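Cytochrome c2 (Rhodobacter capsulatus, PDB 1C2R) carries electrons through its covalently bound heme c, donating them to the oxidized bacteriochlorophyll in photophosphorylation, and may also serve the respiratory chain. Local coordinates at residues Lys54-Ala59 / Lys90-Gly95; Trp67-Ile72 / Val107-Ala112; Thr74-Pro79 / Thr94-Lys99. All blocks are in the same frame, centred on the assembly; numbering follows the deposited sequence.

Interaction 1: Lys54-Ala59 / Lys90-Gly95. With HEC (heme c), chain C.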
loop_
_atom_site.group_PDB
_atom_site.type_symbol
_atom_site.label_atom_id
_atom_site.label_comp_id
_atom_site.label_asym_id
_atom_site.label_seq_id
_atom_site.Cartn_x
_atom_site.Cartn_y
_atom_site.Cartn_z
ATOM N N LYS A 54 -11.980 1.968 3.465
ATOM C CA LYS A 54 -13.143 2.360 2.689
ATOM C C LYS A 54 -13.616 1.039 2.144
ATOM O O LYS A 54 -12.858 0.077 2.149
ATOM C CB LYS A 54 -12.885 3.470 1.665
ATOM C CG LYS A 54 -13.210 4.816 2.316
ATOM C CD LYS A 54 -13.323 6.013 1.373
ATOM C CE LYS A 54 -13.711 7.301 2.107
ATOM N NZ LYS A 54 -13.697 8.498 1.248
ATOM N N ASP A 55 -14.806 0.938 1.723
ATOM C CA ASP A 55 -15.324 -0.311 1.253
ATOM C C ASP A 55 -14.683 -1.075 0.107
ATOM O O ASP A 55 -14.453 -2.291 0.172
ATOM C CB ASP A 55 -16.705 0.025 0.849
ATOM C CG ASP A 55 -17.618 -0.690 1.717
ATOM O OD1 ASP A 55 -18.795 -0.854 1.444
ATOM O OD2 ASP A 55 -17.023 -1.141 2.795
ATOM N N SER A 56 -14.459 -0.355 -0.952
ATOM C CA SER A 56 -13.909 -0.923 -2.142
ATOM C C SER A 56 -12.667 -1.751 -1.922
ATOM O O SER A 56 -12.588 -2.893 -2.374
ATOM C CB SER A 56 -13.729 0.128 -3.211
ATOM O OG SER A 56 -14.853 0.990 -3.221
ATOM N N ILE A 57 -11.692 -1.197 -1.240
ATOM C CA ILE A 57 -10.508 -1.966 -1.025
ATOM C C ILE A 57 -10.782 -3.211 -0.201
ATOM O O ILE A 57 -10.134 -4.227 -0.394
ATOM C CB ILE A 57 -9.398 -1.152 -0.451
ATOM C CG1 ILE A 57 -8.093 -1.885 -0.619
ATOM C CG2 ILE A 57 -9.667 -0.864 1.022
ATOM C CD1 ILE A 57 -6.943 -1.051 -0.094
ATOM N N VAL A 58 -11.748 -3.146 0.723
ATOM C CA VAL A 58 -12.084 -4.312 1.537
ATOM C C VAL A 58 -12.703 -5.434 0.612
ATOM O O VAL A 58 -12.458 -6.623 0.812
ATOM C CB VAL A 58 -13.019 -3.931 2.692
ATOM C CG1 VAL A 58 -13.717 -5.178 3.198
ATOM C CG2 VAL A 58 -12.250 -3.259 3.830
ATOM N N ALA A 59 -13.508 -4.995 -0.427
ATOM C CA ALA A 59 -14.205 -5.848 -1.448
ATOM C C ALA A 59 -13.186 -6.539 -2.366
ATOM O O ALA A 59 -13.341 -7.696 -2.782
ATOM C CB ALA A 59 -15.234 -5.035 -2.241
ATOM N N LYS A 90 -17.443 1.407 -11.601
ATOM C CA LYS A 90 -17.118 2.817 -11.850
ATOM C C LYS A 90 -17.276 3.662 -10.614
ATOM O O LYS A 90 -16.771 4.783 -10.473
ATOM C CB LYS A 90 -18.084 3.364 -12.891
ATOM C CG LYS A 90 -17.557 3.497 -14.331
ATOM C CD LYS A 90 -18.413 4.479 -15.179
ATOM C CE LYS A 90 -18.162 4.500 -16.704
ATOM N NZ LYS A 90 -19.151 5.306 -17.461
ATOM N N LYS A 91 -18.008 3.077 -9.745
ATOM C CA LYS A 91 -18.333 3.661 -8.527
ATOM C C LYS A 91 -17.341 3.352 -7.363
ATOM O O LYS A 91 -17.548 3.856 -6.266
ATOM C CB LYS A 91 -19.794 3.357 -8.260
ATOM C CG LYS A 91 -20.746 4.342 -8.917
ATOM C CD LYS A 91 -22.155 4.152 -8.373
ATOM C CE LYS A 91 -23.224 4.831 -9.206
ATOM N NZ LYS A 91 -24.592 4.430 -8.849
ATOM N N ALA A 92 -16.247 2.537 -7.598
ATOM C CA ALA A 92 -15.224 2.191 -6.543
ATOM C C ALA A 92 -14.505 3.460 -6.026
ATOM O O ALA A 92 -13.930 4.187 -6.822
ATOM C CB ALA A 92 -14.202 1.183 -7.069
ATOM N N LYS A 93 -14.536 3.735 -4.702
ATOM C CA LYS A 93 -13.898 4.934 -4.099
ATOM C C LYS A 93 -12.609 4.592 -3.282
ATOM O O LYS A 93 -12.526 3.538 -2.659
ATOM C CB LYS A 93 -14.943 5.712 -3.267
ATOM C CG LYS A 93 -15.496 7.005 -3.913
ATOM C CD LYS A 93 -16.433 7.815 -2.971
ATOM C CE LYS A 93 -16.261 9.350 -2.965
ATOM N NZ LYS A 93 -16.347 9.942 -1.615
ATOM N N THR A 94 -11.602 5.468 -3.300
ATOM C CA THR A 94 -10.395 5.189 -2.555
ATOM C C THR A 94 -10.328 6.085 -1.372
ATOM O O THR A 94 -10.771 7.243 -1.379
ATOM C CB THR A 94 -9.094 5.351 -3.369
ATOM O OG1 THR A 94 -7.988 4.838 -2.633
ATOM C CG2 THR A 94 -8.879 6.836 -3.608
ATOM N N GLY A 95 -9.760 5.530 -0.353
ATOM C CA GLY A 95 -9.602 6.269 0.841
ATOM C C GLY A 95 -8.216 6.891 0.833
ATOM O O GLY A 95 -7.912 7.766 1.633
HETATM FE FE HEC C . -1.368 4.718 1.188
HETATM C CHA HEC C . -3.645 2.385 1.678
HETATM C CHB HEC C . 0.604 2.442 -0.363
HETATM C CHC HEC C . 0.951 7.080 0.688
HETATM C CHD HEC C . -3.253 6.944 2.719
HETATM N NA HEC C . -1.499 2.836 0.757
HETATM C C1A HEC C . -2.556 2.030 1.029
HETATM C C2A HEC C . -2.301 0.688 0.559
HETATM C C3A HEC C . -1.115 0.663 -0.020
HETATM C C4A HEC C . -0.599 1.990 0.093
HETATM C CMA HEC C . -0.415 -0.503 -0.672
HETATM C CAA HEC C . -3.262 -0.459 0.700
HETATM C CBA HEC C . -3.035 -1.127 2.049
HETATM C CGA HEC C . -3.784 -2.447 2.376
HETATM O O1A HEC C . -4.429 -2.881 1.463
HETATM O O2A HEC C . -3.692 -3.007 3.428
HETATM N NB HEC C . 0.384 4.779 0.352
HETATM C C1B HEC C . 1.027 3.709 -0.222
HETATM C C2B HEC C . 2.289 4.160 -0.688
HETATM C C3B HEC C . 2.352 5.424 -0.371
HETATM C C4B HEC C . 1.178 5.817 0.261
HETATM C CMB HEC C . 3.312 3.271 -1.429
HETATM C CAB HEC C . 3.422 6.336 -0.703
HETATM C CBB HEC C . 3.934 6.571 -2.069
HETATM N NC HEC C . -1.162 6.611 1.596
HETATM C C1C HEC C . -0.136 7.503 1.315
HETATM C C2C HEC C . -0.380 8.837 1.782
HETATM C C3C HEC C . -1.566 8.776 2.353
HETATM C C4C HEC C . -2.068 7.406 2.228
HETATM C CMC HEC C . 0.576 10.017 1.627
HETATM C CAC HEC C . -2.318 9.881 3.013
HETATM C CBC HEC C . -2.770 11.163 2.382
HETATM N ND HEC C . -3.140 4.650 2.033
HETATM C C1D HEC C . -3.765 5.690 2.668
HETATM C C2D HEC C . -5.067 5.203 3.176
HETATM C C3D HEC C . -5.126 3.922 2.888
HETATM C C4D HEC C . -3.944 3.604 2.172
HETATM C CMD HEC C . -6.098 6.027 3.905
HETATM C CAD HEC C . -6.283 3.020 3.149
HETATM C CBD HEC C . -7.034 2.914 1.795
HETATM C CGD HEC C . -8.532 2.866 1.784
HETATM O O1D HEC C . -9.229 3.121 0.825
HETATM O O2D HEC C . -9.047 2.489 2.859
HETATM O O HOH W 1 -11.397 1.654 -0.911
#

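Interaction 2: Trp67-Ile72 / Val107-Ala112. With HEC (heme c), chain C.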
loop_
_atom_site.group_PDB
_atom_site.type_symbol
_atom_site.label_atom_id
_atom_site.label_comp_id
_atom_site.label_asym_id
_atom_site.label_seq_id
_atom_site.Cartn_x
_atom_site.Cartn_y
_atom_site.Cartn_z
ATOM N N TRP A 67 -1.681 -8.318 -2.331
ATOM C CA TRP A 67 -0.829 -7.444 -3.055
ATOM C C TRP A 67 0.487 -8.009 -3.523
ATOM O O TRP A 67 1.086 -8.861 -2.876
ATOM C CB TRP A 67 -0.442 -6.322 -2.160
ATOM C CG TRP A 67 -1.514 -5.366 -1.889
ATOM C CD1 TRP A 67 -2.123 -5.199 -0.706
ATOM C CD2 TRP A 67 -2.084 -4.412 -2.784
ATOM N NE1 TRP A 67 -3.049 -4.206 -0.791
ATOM C CE2 TRP A 67 -3.052 -3.694 -2.053
ATOM C CE3 TRP A 67 -1.880 -4.090 -4.109
ATOM C CZ2 TRP A 67 -3.824 -2.673 -2.615
ATOM C CZ3 TRP A 67 -2.641 -3.081 -4.666
ATOM C CH2 TRP A 67 -3.601 -2.379 -3.928
ATOM N N THR A 68 0.944 -7.473 -4.658
ATOM C CA THR A 68 2.212 -7.837 -5.263
ATOM C C THR A 68 2.980 -6.600 -5.506
ATOM O O THR A 68 2.445 -5.488 -5.438
ATOM C CB THR A 68 2.105 -8.572 -6.598
ATOM O OG1 THR A 68 1.539 -7.714 -7.568
ATOM C CG2 THR A 68 1.257 -9.821 -6.430
ATOM N N GLU A 69 4.235 -6.756 -5.804
ATOM C CA GLU A 69 4.921 -5.539 -6.029
ATOM C C GLU A 69 4.390 -4.851 -7.214
ATOM O O GLU A 69 4.345 -3.629 -7.275
ATOM C CB GLU A 69 6.413 -5.652 -6.236
ATOM C CG GLU A 69 7.101 -6.452 -5.171
ATOM C CD GLU A 69 8.550 -6.499 -5.454
ATOM O OE1 GLU A 69 9.095 -5.825 -6.319
ATOM O OE2 GLU A 69 9.177 -7.332 -4.666
ATOM N N GLU A 70 4.010 -5.625 -8.168
ATOM C CA GLU A 70 3.507 -5.081 -9.376
ATOM C C GLU A 70 2.233 -4.279 -9.204
ATOM O O GLU A 70 2.107 -3.170 -9.714
ATOM C CB GLU A 70 3.333 -6.241 -10.354
ATOM C CG GLU A 70 3.253 -5.829 -11.828
ATOM C CD GLU A 70 1.831 -5.744 -12.359
ATOM O OE1 GLU A 70 1.024 -6.659 -12.277
ATOM O OE2 GLU A 70 1.544 -4.564 -12.842
ATOM N N ASP A 71 1.285 -4.828 -8.497
ATOM C CA ASP A 71 0.065 -4.103 -8.307
ATOM C C ASP A 71 0.309 -2.935 -7.390
ATOM O O ASP A 71 -0.234 -1.839 -7.564
ATOM C CB ASP A 71 -0.978 -5.012 -7.685
ATOM C CG ASP A 71 -0.982 -6.398 -8.251
ATOM O OD1 ASP A 71 -0.769 -7.395 -7.581
ATOM O OD2 ASP A 71 -1.396 -6.420 -9.492
ATOM N N ILE A 72 1.133 -3.164 -6.388
ATOM C CA ILE A 72 1.385 -2.065 -5.513
ATOM C C ILE A 72 1.862 -0.865 -6.338
ATOM O O ILE A 72 1.328 0.232 -6.211
ATOM C CB ILE A 72 2.386 -2.374 -4.444
ATOM C CG1 ILE A 72 1.677 -3.187 -3.389
ATOM C CG2 ILE A 72 2.849 -1.055 -3.838
ATOM C CD1 ILE A 72 2.625 -4.016 -2.544
ATOM N N VAL A 107 9.402 1.923 -4.855
ATOM C CA VAL A 107 8.792 1.926 -3.550
ATOM C C VAL A 107 8.263 0.510 -3.284
ATOM O O VAL A 107 8.335 0.000 -2.166
ATOM C CB VAL A 107 7.730 3.011 -3.434
ATOM C CG1 VAL A 107 6.810 2.737 -2.252
ATOM C CG2 VAL A 107 8.433 4.344 -3.229
ATOM N N ALA A 108 7.738 -0.125 -4.365
ATOM C CA ALA A 108 7.198 -1.485 -4.317
ATOM C C ALA A 108 8.287 -2.446 -3.885
ATOM O O ALA A 108 8.096 -3.258 -2.981
ATOM C CB ALA A 108 6.527 -1.896 -5.632
ATOM N N ALA A 109 9.445 -2.332 -4.526
ATOM C CA ALA A 109 10.569 -3.182 -4.192
ATOM C C ALA A 109 11.047 -2.955 -2.766
ATOM O O ALA A 109 11.389 -3.895 -2.058
ATOM C CB ALA A 109 11.720 -2.968 -5.155
ATOM N N TYR A 110 11.088 -1.721 -2.350
ATOM C CA TYR A 110 11.525 -1.404 -1.023
ATOM C C TYR A 110 10.646 -2.126 -0.008
ATOM O O TYR A 110 11.075 -2.833 0.919
ATOM C CB TYR A 110 11.339 0.093 -0.913
ATOM C CG TYR A 110 11.461 0.553 0.473
ATOM C CD1 TYR A 110 12.581 0.219 1.228
ATOM C CD2 TYR A 110 10.469 1.328 1.063
ATOM C CE1 TYR A 110 12.720 0.650 2.547
ATOM C CE2 TYR A 110 10.589 1.770 2.382
ATOM C CZ TYR A 110 11.718 1.428 3.125
ATOM O OH TYR A 110 11.837 1.858 4.421
ATOM N N LEU A 111 9.388 -1.943 -0.216
ATOM C CA LEU A 111 8.456 -2.567 0.656
ATOM C C LEU A 111 8.676 -4.088 0.738
ATOM O O LEU A 111 8.495 -4.690 1.796
ATOM C CB LEU A 111 7.006 -2.271 0.226
ATOM C CG LEU A 111 6.530 -0.826 0.450
ATOM C CD1 LEU A 111 5.160 -0.635 -0.199
ATOM C CD2 LEU A 111 6.448 -0.501 1.940
ATOM N N ALA A 112 9.055 -4.719 -0.374
ATOM C CA ALA A 112 9.260 -6.162 -0.349
ATOM C C ALA A 112 10.441 -6.546 0.495
ATOM O O ALA A 112 10.460 -7.562 1.196
ATOM C CB ALA A 112 9.433 -6.709 -1.760
HETATM FE FE HEC C . -1.368 4.718 1.188
HETATM C CHA HEC C . -3.645 2.385 1.678
HETATM C CHB HEC C . 0.604 2.442 -0.363
HETATM C CHC HEC C . 0.951 7.080 0.688
HETATM C CHD HEC C . -3.253 6.944 2.719
HETATM N NA HEC C . -1.499 2.836 0.757
HETATM C C1A HEC C . -2.556 2.030 1.029
HETATM C C2A HEC C . -2.301 0.688 0.559
HETATM C C3A HEC C . -1.115 0.663 -0.020
HETATM C C4A HEC C . -0.599 1.990 0.093
HETATM C CMA HEC C . -0.415 -0.503 -0.672
HETATM C CAA HEC C . -3.262 -0.459 0.700
HETATM C CBA HEC C . -3.035 -1.127 2.049
HETATM C CGA HEC C . -3.784 -2.447 2.376
HETATM O O1A HEC C . -4.429 -2.881 1.463
HETATM O O2A HEC C . -3.692 -3.007 3.428
HETATM N NB HEC C . 0.384 4.779 0.352
HETATM C C1B HEC C . 1.027 3.709 -0.222
HETATM C C2B HEC C . 2.289 4.160 -0.688
HETATM C C3B HEC C . 2.352 5.424 -0.371
HETATM C C4B HEC C . 1.178 5.817 0.261
HETATM C CMB HEC C . 3.312 3.271 -1.429
HETATM C CAB HEC C . 3.422 6.336 -0.703
HETATM C CBB HEC C . 3.934 6.571 -2.069
HETATM N NC HEC C . -1.162 6.611 1.596
HETATM C C1C HEC C . -0.136 7.503 1.315
HETATM C C2C HEC C . -0.380 8.837 1.782
HETATM C C3C HEC C . -1.566 8.776 2.353
HETATM C C4C HEC C . -2.068 7.406 2.228
HETATM C CMC HEC C . 0.576 10.017 1.627
HETATM C CAC HEC C . -2.318 9.881 3.013
HETATM C CBC HEC C . -2.770 11.163 2.382
HETATM N ND HEC C . -3.140 4.650 2.033
HETATM C C1D HEC C . -3.765 5.690 2.668
HETATM C C2D HEC C . -5.067 5.203 3.176
HETATM C C3D HEC C . -5.126 3.922 2.888
HETATM C C4D HEC C . -3.944 3.604 2.172
HETATM C CMD HEC C . -6.098 6.027 3.905
HETATM C CAD HEC C . -6.283 3.020 3.149
HETATM C CBD HEC C . -7.034 2.914 1.795
HETATM C CGD HEC C . -8.532 2.866 1.784
HETATM O O1D HEC C . -9.229 3.121 0.825
HETATM O O2D HEC C . -9.047 2.489 2.859
#

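Interaction 3: Thr74-Pro79 / Thr94-Lys99. With HEC (heme c), chain C.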
loop_
_atom_site.group_PDB
_atom_site.type_symbol
_atom_site.label_atom_id
_atom_site.label_comp_id
_atom_site.label_asym_id
_atom_site.label_seq_id
_atom_site.Cartn_x
_atom_site.Cartn_y
_atom_site.Cartn_z
ATOM N N THR A 74 1.411 -0.158 -9.391
ATOM C CA THR A 74 0.313 0.439 -10.176
ATOM C C THR A 74 -0.689 1.204 -9.324
ATOM O O THR A 74 -1.005 2.355 -9.597
ATOM C CB THR A 74 -0.464 -0.599 -11.006
ATOM O OG1 THR A 74 0.432 -1.355 -11.782
ATOM C CG2 THR A 74 -1.508 0.071 -11.909
ATOM N N TYR A 75 -1.208 0.572 -8.310
ATOM C CA TYR A 75 -2.167 1.220 -7.453
ATOM C C TYR A 75 -1.702 2.587 -6.993
ATOM O O TYR A 75 -2.437 3.571 -7.034
ATOM C CB TYR A 75 -2.314 0.311 -6.254
ATOM C CG TYR A 75 -2.977 0.870 -5.036
ATOM C CD1 TYR A 75 -4.372 0.942 -4.960
ATOM C CD2 TYR A 75 -2.213 1.269 -3.943
ATOM C CE1 TYR A 75 -5.039 1.427 -3.838
ATOM C CE2 TYR A 75 -2.868 1.758 -2.816
ATOM C CZ TYR A 75 -4.263 1.837 -2.759
ATOM O OH TYR A 75 -4.869 2.325 -1.632
ATOM N N VAL A 76 -0.471 2.619 -6.546
ATOM C CA VAL A 76 0.152 3.812 -6.040
ATOM C C VAL A 76 0.065 5.055 -6.939
ATOM O O VAL A 76 -0.102 6.171 -6.451
ATOM C CB VAL A 76 1.493 3.469 -5.386
ATOM C CG1 VAL A 76 2.538 4.568 -5.499
ATOM C CG2 VAL A 76 1.247 3.174 -3.921
ATOM N N LYS A 77 0.157 4.841 -8.250
ATOM C CA LYS A 77 0.083 5.890 -9.256
ATOM C C LYS A 77 -1.322 6.530 -9.330
ATOM O O LYS A 77 -1.447 7.722 -9.589
ATOM C CB LYS A 77 0.411 5.301 -10.620
ATOM C CG LYS A 77 1.895 5.095 -10.901
ATOM C CD LYS A 77 2.122 4.397 -12.253
ATOM C CE LYS A 77 3.454 3.629 -12.398
ATOM N NZ LYS A 77 3.331 2.237 -12.904
ATOM N N ASP A 78 -2.379 5.714 -9.121
ATOM C CA ASP A 78 -3.804 6.133 -9.147
ATOM C C ASP A 78 -4.635 5.065 -8.469
ATOM O O ASP A 78 -5.156 4.130 -9.082
ATOM C CB ASP A 78 -4.333 6.452 -10.570
ATOM C CG ASP A 78 -5.656 7.199 -10.657
ATOM O OD1 ASP A 78 -5.907 7.978 -11.563
ATOM O OD2 ASP A 78 -6.500 6.903 -9.699
ATOM N N PRO A 79 -4.734 5.209 -7.193
ATOM C CA PRO A 79 -5.464 4.263 -6.407
ATOM C C PRO A 79 -6.883 3.994 -6.804
ATOM O O PRO A 79 -7.330 2.844 -6.873
ATOM C CB PRO A 79 -5.404 4.802 -4.987
ATOM C CG PRO A 79 -4.227 5.774 -4.926
ATOM C CD PRO A 79 -3.818 6.043 -6.361
ATOM N N THR A 94 -11.602 5.468 -3.300
ATOM C CA THR A 94 -10.395 5.189 -2.555
ATOM C C THR A 94 -10.328 6.085 -1.372
ATOM O O THR A 94 -10.771 7.243 -1.379
ATOM C CB THR A 94 -9.094 5.351 -3.369
ATOM O OG1 THR A 94 -7.988 4.838 -2.633
ATOM C CG2 THR A 94 -8.879 6.836 -3.608
ATOM N N GLY A 95 -9.760 5.530 -0.353
ATOM C CA GLY A 95 -9.602 6.269 0.841
ATOM C C GLY A 95 -8.216 6.891 0.833
ATOM O O GLY A 95 -7.912 7.766 1.633
ATOM N N MET A 96 -7.360 6.421 -0.082
ATOM C CA MET A 96 -6.004 6.939 -0.184
ATOM C C MET A 96 -5.987 8.168 -1.060
ATOM O O MET A 96 -6.141 8.084 -2.275
ATOM C CB MET A 96 -5.009 5.883 -0.670
ATOM C CG MET A 96 -3.585 6.390 -0.702
ATOM S SD MET A 96 -2.403 5.027 -0.799
ATOM C CE MET A 96 -1.243 5.674 -2.021
ATOM N N ALA A 97 -5.809 9.318 -0.436
ATOM C CA ALA A 97 -5.811 10.570 -1.164
ATOM C C ALA A 97 -4.479 11.078 -1.691
ATOM O O ALA A 97 -4.093 12.215 -1.390
ATOM C CB ALA A 97 -6.493 11.633 -0.333
ATOM N N PHE A 98 -3.802 10.254 -2.484
ATOM C CA PHE A 98 -2.533 10.622 -3.050
ATOM C C PHE A 98 -2.242 9.783 -4.259
ATOM O O PHE A 98 -2.562 8.602 -4.298
ATOM C CB PHE A 98 -1.441 10.446 -2.004
ATOM C CG PHE A 98 -0.062 10.750 -2.486
ATOM C CD1 PHE A 98 0.358 12.064 -2.676
ATOM C CD2 PHE A 98 0.836 9.709 -2.723
ATOM C CE1 PHE A 98 1.656 12.320 -3.111
ATOM C CE2 PHE A 98 2.137 9.946 -3.155
ATOM C CZ PHE A 98 2.541 11.266 -3.346
ATOM N N LYS A 99 -1.644 10.390 -5.238
ATOM C CA LYS A 99 -1.302 9.678 -6.421
ATOM C C LYS A 99 0.162 9.943 -6.557
ATOM O O LYS A 99 0.588 11.090 -6.502
ATOM C CB LYS A 99 -2.101 10.143 -7.620
ATOM C CG LYS A 99 -3.602 10.034 -7.396
ATOM C CD LYS A 99 -4.401 10.765 -8.484
ATOM C CE LYS A 99 -5.599 9.988 -9.060
ATOM N NZ LYS A 99 -6.510 10.828 -9.867
HETATM FE FE HEC C . -1.368 4.718 1.188
HETATM C CHA HEC C . -3.645 2.385 1.678
HETATM C CHB HEC C . 0.604 2.442 -0.363
HETATM C CHC HEC C . 0.951 7.080 0.688
HETATM C CHD HEC C . -3.253 6.944 2.719
HETATM N NA HEC C . -1.499 2.836 0.757
HETATM C C1A HEC C . -2.556 2.030 1.029
HETATM C C2A HEC C . -2.301 0.688 0.559
HETATM C C3A HEC C . -1.115 0.663 -0.020
HETATM C C4A HEC C . -0.599 1.990 0.093
HETATM C CMA HEC C . -0.415 -0.503 -0.672
HETATM C CAA HEC C . -3.262 -0.459 0.700
HETATM C CBA HEC C . -3.035 -1.127 2.049
HETATM C CGA HEC C . -3.784 -2.447 2.376
HETATM O O1A HEC C . -4.429 -2.881 1.463
HETATM O O2A HEC C . -3.692 -3.007 3.428
HETATM N NB HEC C . 0.384 4.779 0.352
HETATM C C1B HEC C . 1.027 3.709 -0.222
HETATM C C2B HEC C . 2.289 4.160 -0.688
HETATM C C3B HEC C . 2.352 5.424 -0.371
HETATM C C4B HEC C . 1.178 5.817 0.261
HETATM C CMB HEC C . 3.312 3.271 -1.429
HETATM C CAB HEC C . 3.422 6.336 -0.703
HETATM C CBB HEC C . 3.934 6.571 -2.069
HETATM N NC HEC C . -1.162 6.611 1.596
HETATM C C1C HEC C . -0.136 7.503 1.315
HETATM C C2C HEC C . -0.380 8.837 1.782
HETATM C C3C HEC C . -1.566 8.776 2.353
HETATM C C4C HEC C . -2.068 7.406 2.228
HETATM C CMC HEC C . 0.576 10.017 1.627
HETATM C CAC HEC C . -2.318 9.881 3.013
HETATM C CBC HEC C . -2.770 11.163 2.382
HETATM N ND HEC C . -3.140 4.650 2.033
HETATM C C1D HEC C . -3.765 5.690 2.668
HETATM C C2D HEC C . -5.067 5.203 3.176
HETATM C C3D HEC C . -5.126 3.922 2.888
HETATM C C4D HEC C . -3.944 3.604 2.172
HETATM C CMD HEC C . -6.098 6.027 3.905
HETATM C CAD HEC C . -6.283 3.020 3.149
HETATM C CBD HEC C . -7.034 2.914 1.795
HETATM C CGD HEC C . -8.532 2.866 1.784
HETATM O O1D HEC C . -9.229 3.121 0.825
HETATM O O2D HEC C . -9.047 2.489 2.859
HETATM O O HOH W 2 -7.500 2.634 -1.596
#

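Interaction 1: Lys54-Ala59 / Lys90-Gly95
Lys54 and Gly95 meet around a propionate carboxylate of heme c whose two oxygens are held by different segments. Ile57 lies over one face of this flat group, its CG2 4.0 Å from HEC CGD. From the other side of the plane comes the backbone of Gly95, whose N gives a hydrogen bond to HEC O1D at 2.7 Å; the bond is bent (136°) and the donor stands well off the carboxylate plane. Lys54 N donates to the second oxygen, HEC O2D, at 3.0 Å. Glycine fits here because it has no side chain to crowd O1D. Lys54 is the N-cap of helix 55-62, so the propionate sits beside a helix start, where amide groups would be expected to favour its negative charge. This is part of the wall of the cytochrome c heme pocket, where Tyr53 and Arg43 also hydrogen-bond to the heme. A water reaches O1D on the Ile57 side of the plane and also joins Ile57 N to Lys93 O. Further out, Ser56 turns OG back beside its own N (chi1 -41°), where it accepts from Lys93 N at 3.1 Å (142°) and touches small Ala92. The extended Lys54 chain lays CD 3.8 Å from Gly95 CA and brings NZ within 4.2 Å of Lys93 NZ, a pair of like charges that solvent at this exposed surface would be expected to screen.

Interaction 2: Trp67-Ile72 / Val107-Ala112
Glu69 lies across the alanine side of segment 107-112. Glu69 CB faces Ala108 CB at 3.8 Å, and the extended chain then runs over the helix until the carboxylate straddles two further alanines, Glu69 OE1 nearest Ala109 CA (3.7 Å) and OE2 against Ala112 CB. Placing CG beside the backbone N (chi1 -51°) sets the chain on this course. Alanines suit the surface beneath because their bulk ends at CB, which lets the backbones close to 5.0 Å between Glu69 CA and Ala108 CA; glutamate suits its place because its methylenes can pack on them while the carboxylate lies at the partly exposed margin. One turn on, Ile72 replaces this polar contact with an apolar one: Ile72 CG2 is 4.2 Å from Ala108 CB and 4.3 Å from Leu111 CD1. No hydrogen bond joins the two segments. Thr68 caps helix 69-77, its OG1 accepting from Asp71 N, and just before it Trp67 NE1 donates to HEC O1A at 3.0 Å, nearly straight (164°) and in the ring plane. Helix 69-77 flanks helix 104-113, which also meets strand 19-20 through Leu111 on Ile19 and helix 3-9 through Val107 on Glu9, the pairing of terminal helices familiar from the cytochrome c fold.

Interaction 3: Thr74-Pro79 / Thr94-Lys99
Met96 reaches from its loop past Tyr75 to the heme iron. Met96 CB lies 3.7 Å from Tyr75 OH and close above the porphyrin; CG, anti to the backbone N (chi1 -177°), lies over heme nitrogens ND and NC. Met96 SD then binds iron at 2.3 Å as an axial ligand, the other being His17, and makes an oblique Met-aromatic contact with the Tyr75 ring, 5.0 Å from SD to the centroid. Met96 CE, turned at chi3, stays over the porphyrin near HEC NB and meets apolar side chains, 4.0 Å from Val76 CG2 and 4.2 Å from Pro79 CG. Rigid Pro79 suits this wall, its CG also packing on Phe98 O. Two polar links lie beside the methionine: Thr94 OG1 accepts from Met96 N in an ST turn, and a water links this OG1, Tyr75 OH and HEC O1D. At the outer margin Lys99 runs alongside Asp78 in a salt bridge of 3.4 Å between Lys99 NZ and Asp78 OD1, while Asp78 OD2 caps Ala81 N at the start of helix 79-87. A soft thioether ligand opposite histidine, with apolar side chains round its methyl, is the arrangement of cytochrome c, and is expected to favour ferrous iron and so a relatively high reduction potential.

In the fold
All three contacts border the same heme but differ in depth. Interaction 1 is a surface contact, built from backbone amides, water and lysines round a propionate. Interactions 2 and 3 are partly buried and both use helix 69-77: its first turn packs on helix 104-113, its last on the methionine loop. Interaction 2 closes by small apolar side chains and an overlying glutamate, with no hydrogen bond between its segments, whereas interaction 3 has a salt bridge between its segments and carries the methionine that binds the iron. Thr94 and Gly95 belong to both 1 and 3, which also touch through Ile57 and Tyr75; Trp67 against Tyr75 connects 2 with 3. Interactions 1 and 2 lie about 20 Å apart between centres.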